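Local structure of NifU like protein IscU (Streptococcus pyogenes, 1SU0) at residues P21-L27 with D57-G62; A32-N36 with N133-A138; P38-I44 with K126-A131. The protein probably serves as a scaffold on which IscS assembles iron-sulfur clusters that are then handed to other proteins, and binds one zinc ion here. All blocks are in the same frame, centred on the assembly; numbering follows the deposited sequence.

Interaction 1 of 3, residues P21-L27 with D57-G62; sequences PHHHGQL and DIAFAG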
loop_
_atom_site.group_PDB
_atom_site.type_symbol
_atom_site.label_atom_id
_atom_site.label_comp_id
_atom_site.label_asym_id
_atom_site.label_seq_id
_atom_site.Cartn_x
_atom_site.Cartn_y
_atom_site.Cartn_z
ATOM N N PRO A 21 -5.481 -10.770 -1.873
ATOM C CA PRO A 21 -4.852 -9.771 -1.004
ATOM C C PRO A 21 -4.395 -10.297 0.348
ATOM O O PRO A 21 -5.060 -11.124 0.963
ATOM C CB PRO A 21 -5.963 -8.742 -0.796
ATOM C CG PRO A 21 -6.778 -8.845 -2.024
ATOM C CD PRO A 21 -6.734 -10.258 -2.463
ATOM N N HIS A 22 -3.250 -9.784 0.780
ATOM C CA HIS A 22 -2.664 -10.039 2.078
ATOM C C HIS A 22 -3.255 -9.082 3.085
ATOM O O HIS A 22 -3.631 -7.954 2.742
ATOM C CB HIS A 22 -1.169 -9.763 2.000
ATOM C CG HIS A 22 -0.425 -10.748 1.171
ATOM N ND1 HIS A 22 -1.058 -11.729 0.444
ATOM C CD2 HIS A 22 0.901 -10.930 0.981
ATOM C CE1 HIS A 22 -0.153 -12.472 -0.166
ATOM N NE2 HIS A 22 1.045 -12.003 0.138
ATOM N N HIS A 23 -3.314 -9.502 4.340
ATOM C CA HIS A 23 -3.855 -8.650 5.386
ATOM C C HIS A 23 -5.187 -8.026 4.926
ATOM O O HIS A 23 -5.353 -6.802 4.964
ATOM C CB HIS A 23 -2.834 -7.563 5.760
ATOM C CG HIS A 23 -1.540 -8.107 6.281
ATOM N ND1 HIS A 23 -0.930 -7.612 7.411
ATOM C CD2 HIS A 23 -0.747 -9.114 5.836
ATOM C CE1 HIS A 23 0.185 -8.285 7.638
ATOM N NE2 HIS A 23 0.319 -9.201 6.696
ATOM N N HIS A 24 -6.107 -8.883 4.467
ATOM C CA HIS A 24 -7.395 -8.453 3.936
ATOM C C HIS A 24 -8.442 -8.618 5.018
ATOM O O HIS A 24 -8.277 -9.429 5.923
ATOM C CB HIS A 24 -7.784 -9.295 2.714
ATOM C CG HIS A 24 -8.893 -8.711 1.886
ATOM N ND1 HIS A 24 -8.880 -7.408 1.423
ATOM C CD2 HIS A 24 -10.049 -9.258 1.435
ATOM C CE1 HIS A 24 -9.979 -7.183 0.719
ATOM N NE2 HIS A 24 -10.708 -8.286 0.721
ATOM N N GLY A 25 -9.542 -7.884 4.894
ATOM C CA GLY A 25 -10.536 -7.804 5.939
ATOM C C GLY A 25 -10.262 -6.609 6.833
ATOM O O GLY A 25 -9.535 -5.676 6.458
ATOM N N GLN A 26 -10.858 -6.655 8.022
ATOM C CA GLN A 26 -10.829 -5.559 8.984
ATOM C C GLN A 26 -10.501 -6.106 10.365
ATOM O O GLN A 26 -10.938 -7.203 10.725
ATOM C CB GLN A 26 -12.199 -4.845 9.034
ATOM C CG GLN A 26 -12.768 -4.411 7.665
ATOM C CD GLN A 26 -12.186 -3.103 7.149
ATOM O OE1 GLN A 26 -11.215 -3.094 6.372
ATOM N NE2 GLN A 26 -12.788 -1.997 7.566
ATOM N N LEU A 27 -9.752 -5.319 11.133
ATOM C CA LEU A 27 -9.415 -5.645 12.512
ATOM C C LEU A 27 -10.542 -5.231 13.451
ATOM O O LEU A 27 -11.233 -4.238 13.207
ATOM C CB LEU A 27 -8.132 -4.922 12.921
ATOM C CG LEU A 27 -6.873 -5.163 12.081
ATOM C CD1 LEU A 27 -5.705 -4.374 12.668
ATOM C CD2 LEU A 27 -6.532 -6.644 11.985
ATOM N N ASP A 57 -0.691 -4.715 14.115
ATOM C CA ASP A 57 -1.360 -5.380 12.997
ATOM C C ASP A 57 -2.093 -4.392 12.072
ATOM O O ASP A 57 -2.348 -3.240 12.442
ATOM C CB ASP A 57 -2.325 -6.467 13.515
ATOM C CG ASP A 57 -2.537 -7.610 12.507
ATOM O OD1 ASP A 57 -3.625 -8.230 12.528
ATOM O OD2 ASP A 57 -1.683 -7.957 11.657
ATOM N N ILE A 58 -2.419 -4.873 10.871
ATOM C CA ILE A 58 -3.046 -4.069 9.819
ATOM C C ILE A 58 -3.916 -4.928 8.897
ATOM O O ILE A 58 -3.626 -6.107 8.667
ATOM C CB ILE A 58 -1.956 -3.331 9.006
ATOM C CG1 ILE A 58 -2.566 -2.308 8.058
ATOM C CG2 ILE A 58 -1.022 -4.319 8.261
ATOM C CD1 ILE A 58 -1.534 -1.319 7.547
ATOM N N ALA A 59 -4.982 -4.317 8.380
ATOM C CA ALA A 59 -5.954 -4.996 7.537
ATOM C C ALA A 59 -6.700 -4.001 6.660
ATOM O O ALA A 59 -6.919 -2.844 7.051
ATOM C CB ALA A 59 -6.948 -5.775 8.392
ATOM N N PHE A 60 -7.093 -4.461 5.474
ATOM C CA PHE A 60 -7.791 -3.612 4.520
ATOM C C PHE A 60 -8.846 -4.333 3.671
ATOM O O PHE A 60 -8.814 -5.550 3.450
ATOM C CB PHE A 60 -6.811 -2.890 3.599
ATOM C CG PHE A 60 -6.499 -3.652 2.356
ATOM C CD1 PHE A 60 -7.221 -3.425 1.186
ATOM C CD2 PHE A 60 -5.498 -4.636 2.365
ATOM C CE1 PHE A 60 -6.963 -4.155 0.045
ATOM C CE2 PHE A 60 -5.227 -5.358 1.241
ATOM C CZ PHE A 60 -5.959 -5.124 0.071
ATOM N N ALA A 61 -9.768 -3.519 3.183
ATOM C CA ALA A 61 -10.866 -3.984 2.379
ATOM C C ALA A 61 -11.320 -2.838 1.491
ATOM O O ALA A 61 -11.167 -1.669 1.843
ATOM C CB ALA A 61 -11.994 -4.451 3.267
ATOM N N GLY A 62 -11.872 -3.164 0.335
ATOM C CA GLY A 62 -12.365 -2.136 -0.559
ATOM C C GLY A 62 -12.668 -2.654 -1.947
ATOM O O GLY A 62 -13.165 -3.768 -2.112
#
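The main polar link runs from Phe60 N to His23 O, a backbone hydrogen bond of 3.0 Å. A weak hydrogen bond, short at 2.8 Å but poorly angled (128°), joins Gly25 N to Phe60 O. Both ends of the Phe60 backbone thus pair with the residues flanking His24. This is the pattern of a single parallel bridge, with the CA atoms of His24 and Phe60 4.9 Å apart. The contacts Ala59 CA to His23 O (3.2 Å) and His24 CA to Phe60 O (3.3 Å) are CA-H...O interactions beside it. His23 ND1 adds a weak hydrogen bond to Ile58 O at 3.3 Å.

Further out, the edge of the His24 ring meets the face of the Phe60 ring in a T-shaped pair. The ring centroids are 5.1 Å apart and the planes lie at 70°. Pro21 CB rests 3.7 Å from Phe60 CZ, and both residues also touch helix 66-79. After His24 the chain turns back at Gly25, whose backbone angles call for glycine. This brings Leu27 CD2 to 3.7 Å from Ala59 CB, while Leu27 N is hydrogen-bonded to Thr47 OG1 of strand 43-50. The segment 21-27 therefore lines strand 55-63, an outermost strand of the three-stranded antiparallel sheet. It is the connection from helix 8-19 to strand 33-36, laid along the sheet edge in the IscU (NifU N-terminal) fold.

Interaction 2 of 3, residues A32-N36 with N133-A138; sequences AVQLN and NALKEA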
loop_
_atom_site.group_PDB
_atom_site.type_symbol
_atom_site.label_atom_id
_atom_site.label_comp_id
_atom_site.label_asym_id
_atom_site.label_seq_id
_atom_site.Cartn_x
_atom_site.Cartn_y
_atom_site.Cartn_z
ATOM N N ALA A 32 -11.596 2.355 11.507
ATOM C CA ALA A 32 -10.968 2.209 10.200
ATOM C C ALA A 32 -10.733 3.560 9.551
ATOM O O ALA A 32 -11.326 4.556 9.944
ATOM C CB ALA A 32 -11.826 1.347 9.298
ATOM N N VAL A 33 -9.861 3.572 8.547
ATOM C CA VAL A 33 -9.565 4.779 7.788
ATOM C C VAL A 33 -9.974 4.553 6.346
ATOM O O VAL A 33 -9.387 3.706 5.652
ATOM C CB VAL A 33 -8.082 5.142 7.842
ATOM C CG1 VAL A 33 -7.817 6.385 7.007
ATOM C CG2 VAL A 33 -7.640 5.349 9.298
ATOM N N GLN A 34 -10.965 5.323 5.897
ATOM C CA GLN A 34 -11.477 5.195 4.552
ATOM C C GLN A 34 -11.156 6.405 3.689
ATOM O O GLN A 34 -11.488 7.535 4.025
ATOM C CB GLN A 34 -12.982 4.961 4.590
ATOM C CG GLN A 34 -13.367 3.474 4.694
ATOM C CD GLN A 34 -14.032 3.131 6.022
ATOM O OE1 GLN A 34 -13.566 3.572 7.079
ATOM N NE2 GLN A 34 -15.115 2.351 5.972
ATOM N N LEU A 35 -10.463 6.148 2.591
ATOM C CA LEU A 35 -10.308 7.096 1.498
ATOM C C LEU A 35 -10.743 6.476 0.164
ATOM O O LEU A 35 -10.935 5.266 0.061
ATOM C CB LEU A 35 -8.845 7.532 1.383
ATOM C CG LEU A 35 -7.970 7.507 2.636
ATOM C CD1 LEU A 35 -6.589 8.030 2.258
ATOM C CD2 LEU A 35 -8.572 8.317 3.783
ATOM N N ASN A 36 -10.851 7.298 -0.874
ATOM C CA ASN A 36 -11.250 6.772 -2.168
ATOM C C ASN A 36 -10.663 7.446 -3.416
ATOM O O ASN A 36 -9.909 8.412 -3.348
ATOM C CB ASN A 36 -12.800 6.622 -2.245
ATOM C CG ASN A 36 -13.551 7.947 -2.182
ATOM O OD1 ASN A 36 -14.223 8.244 -1.189
ATOM N ND2 ASN A 36 -13.493 8.716 -3.266
ATOM N N ASN A 133 -1.674 6.418 1.464
ATOM C CA ASN A 133 -2.259 7.634 2.041
ATOM C C ASN A 133 -3.286 7.323 3.111
ATOM O O ASN A 133 -3.492 8.114 4.016
ATOM C CB ASN A 133 -2.855 8.512 0.937
ATOM C CG ASN A 133 -1.807 8.939 -0.097
ATOM O OD1 ASN A 133 -2.125 9.604 -1.077
ATOM N ND2 ASN A 133 -0.558 8.505 0.100
ATOM N N ALA A 134 -3.918 6.158 3.028
ATOM C CA ALA A 134 -4.835 5.723 4.086
ATOM C C ALA A 134 -4.008 5.318 5.293
ATOM O O ALA A 134 -4.481 5.367 6.428
ATOM C CB ALA A 134 -5.725 4.566 3.623
ATOM N N LEU A 135 -2.770 4.921 5.038
ATOM C CA LEU A 135 -1.837 4.638 6.101
ATOM C C LEU A 135 -1.410 5.940 6.751
ATOM O O LEU A 135 -1.459 6.055 7.969
ATOM C CB LEU A 135 -0.611 3.889 5.570
ATOM C CG LEU A 135 0.425 3.527 6.628
ATOM C CD1 LEU A 135 -0.221 2.785 7.774
ATOM C CD2 LEU A 135 1.514 2.683 6.013
ATOM N N LYS A 136 -0.985 6.915 5.945
ATOM C CA LYS A 136 -0.544 8.215 6.468
ATOM C C LYS A 136 -1.570 8.784 7.455
ATOM O O LYS A 136 -1.222 9.285 8.530
ATOM C CB LYS A 136 -0.345 9.208 5.326
ATOM C CG LYS A 136 0.929 8.990 4.485
ATOM C CD LYS A 136 1.192 10.265 3.704
ATOM C CE LYS A 136 2.199 10.110 2.605
ATOM N NZ LYS A 136 2.012 11.269 1.672
ATOM N N GLU A 137 -2.843 8.668 7.085
ATOM C CA GLU A 137 -3.927 9.172 7.908
ATOM C C GLU A 137 -4.072 8.362 9.193
ATOM O O GLU A 137 -4.268 8.940 10.278
ATOM C CB GLU A 137 -5.240 9.161 7.132
ATOM C CG GLU A 137 -5.547 10.473 6.418
ATOM C CD GLU A 137 -4.820 10.595 5.087
ATOM O OE1 GLU A 137 -3.574 10.388 5.047
ATOM O OE2 GLU A 137 -5.516 10.901 4.082
ATOM N N ALA A 138 -3.977 7.036 9.068
ATOM C CA ALA A 138 -4.099 6.127 10.216
ATOM C C ALA A 138 -3.055 6.390 11.311
ATOM O O ALA A 138 -3.364 6.432 12.502
ATOM C CB ALA A 138 -4.027 4.685 9.760
#
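Here helix 122-139 packs against strand 33-36, an outermost strand of the antiparallel sheet in this alpha+beta fold of the NifU family. The segments run roughly antiparallel, at 145°, and their axes approach to 8.2 Å. No hydrogen bond joins them, so the fit rests on shape.

Two strand residues, Val33 and Leu35, point toward the helix, while Gln34 between them points away. They are the bumps. Val33 enters a hollow between Ala134, Glu137 and Ala138. Its CG1 lies 3.8 Å from Glu137 CB and 3.5 Å from Ala134 O, and its CG2 lies 3.7 Å from Ala138 CB. Leu35 fills the next hollow, bordered by Asn133, Ala134 and Glu137. The small side chains of Ala134 and Ala138 let the strand come close. On another side of the helix, Leu135 packs on Met75 and Val79 of helix 66-79. The tightest approach is at Leu35, whose CD1 sits 3.4 Å from Ala134 N and 3.8 Å from Ala134 CB.

Interaction 3 of 3, residues P38-I44 with K126-A131; sequences PTCGDVI and KCSTLA. With ZN (zinc ion), chain B.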
loop_
_atom_site.group_PDB
_atom_site.type_symbol
_atom_site.label_atom_id
_atom_site.label_comp_id
_atom_site.label_asym_id
_atom_site.label_seq_id
_atom_site.Cartn_x
_atom_site.Cartn_y
_atom_site.Cartn_z
ATOM N N PRO A 38 -8.718 7.750 -7.280
ATOM C CA PRO A 38 -8.152 8.742 -8.208
ATOM C C PRO A 38 -9.280 9.459 -8.989
ATOM O O PRO A 38 -9.295 10.679 -9.170
ATOM C CB PRO A 38 -7.315 7.881 -9.175
ATOM C CG PRO A 38 -7.077 6.560 -8.463
ATOM C CD PRO A 38 -8.197 6.385 -7.521
ATOM N N THR A 39 -10.253 8.643 -9.379
ATOM C CA THR A 39 -11.308 8.923 -10.355
ATOM C C THR A 39 -11.654 7.557 -10.936
ATOM O O THR A 39 -12.721 7.358 -11.488
ATOM C CB THR A 39 -10.842 9.855 -11.485
ATOM O OG1 THR A 39 -10.556 11.157 -10.960
ATOM C CG2 THR A 39 -11.972 10.120 -12.486
ATOM N N CYS A 40 -10.708 6.627 -10.792
ATOM C CA CYS A 40 -10.833 5.253 -11.236
ATOM C C CYS A 40 -11.950 4.481 -10.544
ATOM O O CYS A 40 -12.557 3.594 -11.141
ATOM C CB CYS A 40 -9.515 4.528 -10.972
ATOM S SG CYS A 40 -9.428 2.916 -11.764
ATOM N N GLY A 41 -12.179 4.793 -9.274
ATOM C CA GLY A 41 -13.232 4.168 -8.487
ATOM C C GLY A 41 -12.688 3.197 -7.451
ATOM O O GLY A 41 -13.341 2.202 -7.137
ATOM N N ASP A 42 -11.505 3.481 -6.911
ATOM C CA ASP A 42 -10.943 2.622 -5.879
ATOM C C ASP A 42 -11.429 3.116 -4.514
ATOM O O ASP A 42 -11.792 4.263 -4.382
ATOM C CB ASP A 42 -9.410 2.572 -5.964
ATOM C CG ASP A 42 -8.901 2.352 -7.391
ATOM O OD1 ASP A 42 -7.921 3.024 -7.786
ATOM O OD2 ASP A 42 -9.422 1.543 -8.191
ATOM N N VAL A 43 -11.506 2.228 -3.531
ATOM C CA VAL A 43 -11.866 2.588 -2.160
ATOM C C VAL A 43 -11.173 1.639 -1.164
ATOM O O VAL A 43 -10.927 0.470 -1.470
ATOM C CB VAL A 43 -13.397 2.572 -1.889
ATOM C CG1 VAL A 43 -14.180 3.272 -2.989
ATOM C CG2 VAL A 43 -13.910 1.155 -1.726
ATOM N N ILE A 44 -10.832 2.146 0.016
ATOM C CA ILE A 44 -10.221 1.295 1.016
ATOM C C ILE A 44 -10.547 1.685 2.452
ATOM O O ILE A 44 -10.568 2.838 2.810
ATOM C CB ILE A 44 -8.686 1.252 0.807
ATOM C CG1 ILE A 44 -8.058 0.246 1.776
ATOM C CG2 ILE A 44 -8.095 2.665 0.943
ATOM C CD1 ILE A 44 -6.654 -0.124 1.421
ATOM N N LYS A 126 -2.172 7.444 -8.689
ATOM C CA LYS A 126 -3.106 7.553 -7.570
ATOM C C LYS A 126 -3.797 6.212 -7.236
ATOM O O LYS A 126 -4.235 6.008 -6.103
ATOM C CB LYS A 126 -4.127 8.671 -7.828
ATOM C CG LYS A 126 -4.856 9.229 -6.592
ATOM C CD LYS A 126 -3.929 10.058 -5.676
ATOM C CE LYS A 126 -4.270 11.550 -5.726
ATOM N NZ LYS A 126 -3.651 12.205 -6.924
ATOM N N CYS A 127 -3.882 5.298 -8.198
ATOM C CA CYS A 127 -4.350 3.938 -7.905
ATOM C C CYS A 127 -3.389 3.296 -6.872
ATOM O O CYS A 127 -3.789 2.765 -5.825
ATOM C CB CYS A 127 -4.420 3.090 -9.189
ATOM S SG CYS A 127 -5.550 3.728 -10.495
ATOM N N SER A 128 -2.105 3.414 -7.162
ATOM C CA SER A 128 -1.065 2.815 -6.349
ATOM C C SER A 128 -0.842 3.503 -4.979
ATOM O O SER A 128 -0.570 2.845 -3.992
ATOM C CB SER A 128 0.210 2.803 -7.168
ATOM O OG SER A 128 0.680 4.119 -7.361
ATOM N N THR A 129 -1.023 4.813 -4.897
ATOM C CA THR A 129 -0.741 5.528 -3.643
ATOM C C THR A 129 -1.885 5.503 -2.632
ATOM O O THR A 129 -1.654 5.744 -1.454
ATOM C CB THR A 129 -0.337 6.963 -3.908
ATOM O OG1 THR A 129 -1.390 7.626 -4.595
ATOM C CG2 THR A 129 0.866 7.038 -4.850
ATOM N N LEU A 130 -3.091 5.177 -3.071
ATOM C CA LEU A 130 -4.267 5.208 -2.205
ATOM C C LEU A 130 -4.052 4.549 -0.848
ATOM O O LEU A 130 -4.335 5.137 0.195
ATOM C CB LEU A 130 -5.475 4.565 -2.919
ATOM C CG LEU A 130 -6.848 4.528 -2.206
ATOM C CD1 LEU A 130 -7.231 5.808 -1.520
ATOM C CD2 LEU A 130 -7.929 4.163 -3.206
ATOM N N ALA A 131 -3.555 3.326 -0.857
ATOM C CA ALA A 131 -3.322 2.588 0.383
ATOM C C ALA A 131 -2.312 3.313 1.271
ATOM O O ALA A 131 -2.503 3.442 2.492
ATOM C CB ALA A 131 -2.839 1.228 0.082
HETATM ZN ZN ZN B . -7.326 2.435 -10.043
#
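This is a metal-centred contact at the zinc site of the NifU/IscU fold. The loop leading into strand 43-50 meets helix 122-139 there. Zinc is probably a substitute for an iron-sulfur centre, so the site is consistent with the place of cluster assembly. Asp42 OD1 binds the zinc ion at 2.4 Å and Cys127 SG binds it at 2.2 Å, so the metal ties loop to helix. Cys65 supplies a further ligand. Cys40 also belongs to the site, with its SG at a longer 2.8 Å from the zinc. Gly41, between two of the ligands, has backbone angles that call for glycine.

Apolar packing flanks the metal. Pro38 lies on the backbone of the helix, with its CG 3.4 Å from Cys127 N and its CB 3.5 Å from Lys126 CB. Beyond Asp42, Leu130 points toward the loop and strand. It is backed by Leu35 of strand 33-36. Ile44 packs on Ala131 as well, CD1 to CB 4.3 Å, and both touch Ser72 of helix 66-79. Leu130 bridges the site and the core, its CD2 3.5 Å from Asp42 CB and its CG 3.9 Å from Ile44 CG2.

Overall arrangement
All three contacts reach one antiparallel sheet, ordered 33-36, 43-50, 55-63. Interaction 1 borders one outermost strand, interaction 2 uses the other, and interaction 3 enters the middle strand. Interactions 2 and 3 share helix 122-139. Their centres are about 11 Å apart, and 38-44 with 126-131 is nested inside the loop closed by 32-36 with 133-138. Interaction 1 crosses both along the chain, with its centre about 12 Å from that of interaction 2 and 16 Å from that of interaction 3. Phe60 CD1 meets Ile44 CD1 at 3.4 Å. The zinc site thus sits at one end of a sheet-and-helix framework, joining early and late parts of the chain.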